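Local coordinates for response regulator receiver protein (Paraburkholderia phymatum, PDB 5TE9) that probably acts as a phosphorylation-controlled signalling switch of the CheY-like receiver class, taking up a phosphoryl group from a partner kinase, at residues P71-L76 and P102-T107; L21-S26 and H47-G52. All coordinates share one frame; numbering follows the deposited sequence.

Interaction 1 (P71-L76 and P102-T107)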
loop_
_atom_site.group_PDB
_atom_site.type_symbol
_atom_site.label_atom_id
_atom_site.label_comp_id
_atom_site.label_asym_id
_atom_site.label_seq_id
_atom_site.Cartn_x
_atom_site.Cartn_y
_atom_site.Cartn_z
ATOM N N PRO A 71 -15.521 11.968 1.949
ATOM C CA PRO A 71 -14.455 11.034 2.297
ATOM C C PRO A 71 -14.969 9.604 2.315
ATOM O O PRO A 71 -16.157 9.346 2.515
ATOM C CB PRO A 71 -14.026 11.486 3.700
ATOM C CG PRO A 71 -15.264 12.054 4.273
ATOM C CD PRO A 71 -16.005 12.717 3.119
ATOM N N GLY A 72 -14.046 8.669 2.062
ATOM C CA GLY A 72 -14.320 7.252 2.152
ATOM C C GLY A 72 -13.741 6.700 3.436
ATOM O O GLY A 72 -14.046 5.576 3.847
ATOM N N LEU A 73 -12.915 7.509 4.092
ATOM C CA LEU A 73 -12.378 7.165 5.400
ATOM C C LEU A 73 -12.199 8.446 6.202
ATOM O O LEU A 73 -11.664 9.435 5.686
ATOM C CB LEU A 73 -11.043 6.420 5.289
ATOM C CG LEU A 73 -10.366 6.193 6.642
ATOM C CD1 LEU A 73 -11.206 5.247 7.572
ATOM C CD2 LEU A 73 -8.955 5.650 6.451
ATOM N N ILE A 74 -12.660 8.420 7.450
ATOM C CA ILE A 74 -12.491 9.510 8.401
ATOM C C ILE A 74 -11.611 9.003 9.529
ATOM O O ILE A 74 -11.911 7.966 10.128
ATOM C CB ILE A 74 -13.841 10.000 8.969
ATOM C CG1 ILE A 74 -14.767 10.499 7.854
ATOM C CG2 ILE A 74 -13.604 11.094 10.015
ATOM C CD1 ILE A 74 -16.184 10.765 8.314
ATOM N N ILE A 75 -10.546 9.740 9.834
ATOM C CA ILE A 75 -9.653 9.438 10.950
ATOM C C ILE A 75 -9.777 10.578 11.951
ATOM O O ILE A 75 -9.456 11.727 11.624
ATOM C CB ILE A 75 -8.198 9.276 10.480
ATOM C CG1 ILE A 75 -8.090 8.185 9.390
ATOM C CG2 ILE A 75 -7.274 9.014 11.653
ATOM C CD1 ILE A 75 -6.696 8.014 8.817
ATOM N N LEU A 76 -10.191 10.258 13.176
ATOM C CA LEU A 76 -10.774 11.228 14.094
ATOM C C LEU A 76 -10.066 11.172 15.439
ATOM O O LEU A 76 -10.128 10.162 16.147
ATOM C CB LEU A 76 -12.281 10.977 14.264
ATOM C CG LEU A 76 -13.054 11.875 15.241
ATOM C CD1 LEU A 76 -12.934 13.345 14.866
ATOM C CD2 LEU A 76 -14.512 11.479 15.290
ATOM N N PRO A 102 -16.601 5.020 7.030
ATOM C CA PRO A 102 -15.731 4.387 8.031
ATOM C C PRO A 102 -14.976 5.407 8.866
ATOM O O PRO A 102 -14.406 6.365 8.339
ATOM C CB PRO A 102 -14.781 3.541 7.181
ATOM C CG PRO A 102 -15.581 3.232 5.952
ATOM C CD PRO A 102 -16.385 4.459 5.682
ATOM N N VAL A 103 -14.959 5.178 10.177
ATOM C CA VAL A 103 -14.345 6.076 11.147
ATOM C C VAL A 103 -13.325 5.290 11.956
ATOM O O VAL A 103 -13.637 4.220 12.499
ATOM C CB VAL A 103 -15.386 6.717 12.087
ATOM C CG1 VAL A 103 -14.738 7.787 12.983
ATOM C CG2 VAL A 103 -16.532 7.295 11.299
ATOM N N VAL A 104 -12.109 5.820 12.025
ATOM C CA VAL A 104 -11.068 5.328 12.911
ATOM C C VAL A 104 -10.840 6.401 13.964
ATOM O O VAL A 104 -10.635 7.570 13.623
ATOM C CB VAL A 104 -9.775 5.028 12.137
ATOM C CG1 VAL A 104 -8.595 4.929 13.085
ATOM C CG2 VAL A 104 -9.934 3.761 11.320
ATOM N N VAL A 105 -10.893 6.014 15.231
ATOM C CA VAL A 105 -10.698 6.938 16.342
ATOM C C VAL A 105 -9.254 6.841 16.796
ATOM O O VAL A 105 -8.729 5.738 16.986
ATOM C CB VAL A 105 -11.660 6.626 17.502
ATOM C CG1 VAL A 105 -11.314 7.468 18.731
ATOM C CG2 VAL A 105 -13.100 6.851 17.071
ATOM N N LEU A 106 -8.607 7.984 16.951
ATOM C CA LEU A 106 -7.236 8.017 17.416
ATOM C C LEU A 106 -7.201 7.962 18.931
ATOM O O LEU A 106 -7.892 8.731 19.604
ATOM C CB LEU A 106 -6.548 9.285 16.936
ATOM C CG LEU A 106 -6.481 9.423 15.429
ATOM C CD1 LEU A 106 -5.663 10.654 15.059
ATOM C CD2 LEU A 106 -5.858 8.155 14.895
ATOM N N THR A 107 -6.398 7.058 19.464
ATOM C CA THR A 107 -6.119 7.007 20.886
ATOM C C THR A 107 -4.683 7.441 21.106
ATOM O O THR A 107 -3.866 7.415 20.188
ATOM C CB THR A 107 -6.338 5.598 21.436
ATOM O OG1 THR A 107 -5.422 4.692 20.804
ATOM C CG2 THR A 107 -7.762 5.148 21.152
#
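I74, I75 and L76 lie beside V103, V104 and V105 as three successive parallel bridges, with CA atoms 4.8 Å apart in each pair and strand directions 17° apart. The two strands are the ends of a beta-alpha-beta unit whose connecting helix is 85-94, part of the parallel sheet of the CheY-like receiver fold. Four backbone hydrogen bonds run in a ladder: I74 N to P102 O, V104 N to I74 O, L76 N to V104 O and L106 N to L76 O. The first three meet their carbonyls almost end-on, but the last departs from this, with L106 N 37° above the plane of the L76 carbonyl. Between the rungs, CA-H groups reach three of the same acceptors, as in V103 CA to I74 O at 3.2 Å, so the I74 carbonyl receives both an N-H and a CA-H. Just before strand 103-107 the ring carbon P102 CD lies 3.2 Å from the carbonyl oxygen G72 O.

Among the apolar contacts, I74, L76, V103 and V105 occupy one face, where L76 CB stands 4.2 Å from V103 CG1 and helix 85-94 packs on I74, V103 and V105. I75 and V104 lie on the other. At the edge of these bridges the end of L73 bends in, CD1 lying 4.0 Å from P102 CB and also touching V104 CG2. Farther along, CG2 of I75, anti to its backbone N, meets the tip of L106 with 3.6 Å to CD2.

Interaction 2 (L21-S26 and H47-G52)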
loop_
_atom_site.group_PDB
_atom_site.type_symbol
_atom_site.label_atom_id
_atom_site.label_comp_id
_atom_site.label_asym_id
_atom_site.label_seq_id
_atom_site.Cartn_x
_atom_site.Cartn_y
_atom_site.Cartn_z
ATOM N N LEU A 21 -10.152 11.821 5.209
ATOM C CA LEU A 21 -10.313 13.028 6.023
ATOM C C LEU A 21 -9.682 12.797 7.387
ATOM O O LEU A 21 -10.102 11.902 8.130
ATOM C CB LEU A 21 -11.782 13.421 6.180
ATOM C CG LEU A 21 -12.029 14.683 7.041
ATOM C CD1 LEU A 21 -11.451 15.957 6.405
ATOM C CD2 LEU A 21 -13.509 14.877 7.340
ATOM N N LEU A 22 -8.672 13.584 7.707
ATOM C CA LEU A 22 -7.941 13.453 8.958
ATOM C C LEU A 22 -8.341 14.634 9.817
ATOM O O LEU A 22 -8.079 15.786 9.456
ATOM C CB LEU A 22 -6.429 13.418 8.737
ATOM C CG LEU A 22 -5.564 13.576 9.987
ATOM C CD1 LEU A 22 -5.765 12.448 10.937
ATOM C CD2 LEU A 22 -4.129 13.621 9.584
ATOM N N VAL A 23 -9.002 14.337 10.928
ATOM C CA VAL A 23 -9.470 15.336 11.868
ATOM C C VAL A 23 -8.519 15.233 13.051
ATOM O O VAL A 23 -8.702 14.426 13.953
ATOM C CB VAL A 23 -10.928 15.109 12.265
ATOM C CG1 VAL A 23 -11.463 16.315 12.988
ATOM C CG2 VAL A 23 -11.779 14.855 11.028
ATOM N N GLU A 24 -7.477 16.057 13.038
ATOM C CA GLU A 24 -6.464 16.021 14.080
ATOM C C GLU A 24 -5.977 17.440 14.323
ATOM O O GLU A 24 -5.735 18.192 13.376
ATOM C CB GLU A 24 -5.302 15.106 13.691
ATOM C CG GLU A 24 -4.050 15.310 14.507
ATOM C CD GLU A 24 -4.153 14.756 15.901
ATOM O OE1 GLU A 24 -4.182 13.518 16.037
ATOM O OE2 GLU A 24 -4.201 15.553 16.859
ATOM N N ASP A 25 -5.842 17.802 15.596
ATOM C CA ASP A 25 -5.412 19.152 15.931
ATOM C C ASP A 25 -3.898 19.297 16.013
ATOM O O ASP A 25 -3.387 20.405 15.827
ATOM C CB ASP A 25 -6.041 19.594 17.253
ATOM C CG ASP A 25 -5.068 19.528 18.414
ATOM O OD1 ASP A 25 -4.794 18.403 18.894
ATOM O OD2 ASP A 25 -4.573 20.604 18.833
ATOM N N SER A 26 -3.165 18.222 16.279
ATOM C CA SER A 26 -1.718 18.340 16.479
ATOM C C SER A 26 -1.016 18.572 15.150
ATOM O O SER A 26 -1.076 17.703 14.276
ATOM C CB SER A 26 -1.155 17.089 17.143
ATOM O OG SER A 26 0.240 17.230 17.377
ATOM N N HIS A 47 -7.204 14.908 3.204
ATOM C CA HIS A 47 -7.758 16.183 3.640
ATOM C C HIS A 47 -7.666 16.307 5.155
ATOM O O HIS A 47 -7.752 15.313 5.878
ATOM C CB HIS A 47 -9.212 16.320 3.213
ATOM C CG HIS A 47 -9.426 16.195 1.740
ATOM N ND1 HIS A 47 -9.630 17.284 0.924
ATOM C CD2 HIS A 47 -9.489 15.107 0.939
ATOM C CE1 HIS A 47 -9.817 16.876 -0.317
ATOM N NE2 HIS A 47 -9.726 15.559 -0.339
ATOM N N VAL A 48 -7.510 17.539 5.642
ATOM C CA VAL A 48 -7.235 17.771 7.054
ATOM C C VAL A 48 -8.189 18.826 7.583
ATOM O O VAL A 48 -8.391 19.864 6.941
ATOM C CB VAL A 48 -5.774 18.195 7.281
ATOM C CG1 VAL A 48 -5.514 18.475 8.744
ATOM C CG2 VAL A 48 -4.816 17.107 6.748
ATOM N N ALA A 49 -8.791 18.548 8.743
ATOM C CA ALA A 49 -9.533 19.529 9.518
ATOM C C ALA A 49 -8.917 19.578 10.907
ATOM O O ALA A 49 -8.642 18.526 11.500
ATOM C CB ALA A 49 -11.020 19.177 9.591
ATOM N N GLY A 50 -8.677 20.786 11.412
ATOM C CA GLY A 50 -7.988 20.974 12.668
ATOM C C GLY A 50 -8.872 21.099 13.890
ATOM O O GLY A 50 -8.357 21.248 15.000
ATOM N N ASP A 51 -10.191 21.052 13.724
ATOM C CA ASP A 51 -11.117 21.083 14.848
ATOM C C ASP A 51 -12.454 20.526 14.380
ATOM O O ASP A 51 -12.689 20.337 13.182
ATOM C CB ASP A 51 -11.270 22.500 15.433
ATOM C CG ASP A 51 -11.742 23.513 14.414
ATOM O OD1 ASP A 51 -12.888 23.401 13.936
ATOM O OD2 ASP A 51 -10.968 24.442 14.099
ATOM N N GLY A 52 -13.336 20.280 15.353
ATOM C CA GLY A 52 -14.600 19.627 15.056
ATOM C C GLY A 52 -15.508 20.448 14.159
ATOM O O GLY A 52 -16.166 19.903 13.271
#
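L21 and H47 set their side chains across each other at about a right angle. CG of L21 is anti to its backbone N (chi1 179°), and the CD1 branch lies over the neighbouring strand, 3.9 Å from H47 CB. The imidazole itself is engaged elsewhere: its NE2 is hydrogen-bonded to ND1 of H19, and its ring also meets that of F58. On the same face V23 CG1 lies beside A49, 3.9 Å from its O and 4.5 Å from its CB, and helix 52-60 packs on L21, V23 and A49. L22 and V48 take the opposite face, with L22 CB 4.5 Å from V48 CG2, and helix 27-39 packs there on both.

These pairs sit on the first and last strands of the beta-alpha-beta unit built round helix 27-39, in the receiver fold. Their parallel register, with strand directions 24° apart, is fixed by backbone hydrogen bonds from L22 N to H47 O and from A49 N to L22 O. A third, E24 N to A49 O, is longer at 3.1 Å and more bent, 135° at the hydrogen, where both strands give way to loops.

Beyond it D25 CB touches G50 O at 3.6 Å. E24 leaves the backbone away from 47-52, and its OE2 accepts S26 N at 2.9 Å while lying close to D77, the predicted phosphorylation site, consistent with the acidic pocket of receiver domains, to which E24 and D25 would belong.

Overall arrangement
Interactions 1 and 2 join neighbouring pairs in one parallel sheet: strands 71-76 and 19-23 lie side by side, so the contacts share a continuous ladder, with I75 N 2.8 Å from L21 O and I75 O 2.7 Å from V23 N, both probable hydrogen bonds. The centre of interaction 1 lies about 3 Å from the centre of the chain, and the contact is buried and almost wholly apolar in its side chains. Interaction 2, its centre about 8 Å from that point, involves 46-49, an outermost strand within the chain; it is partly buried and brings in a histidine, and E24 and D25 where strand 19-23 ends. L106 CD1 packs 3.4 Å from E24 OE1, where the apolar centre meets that acidic end.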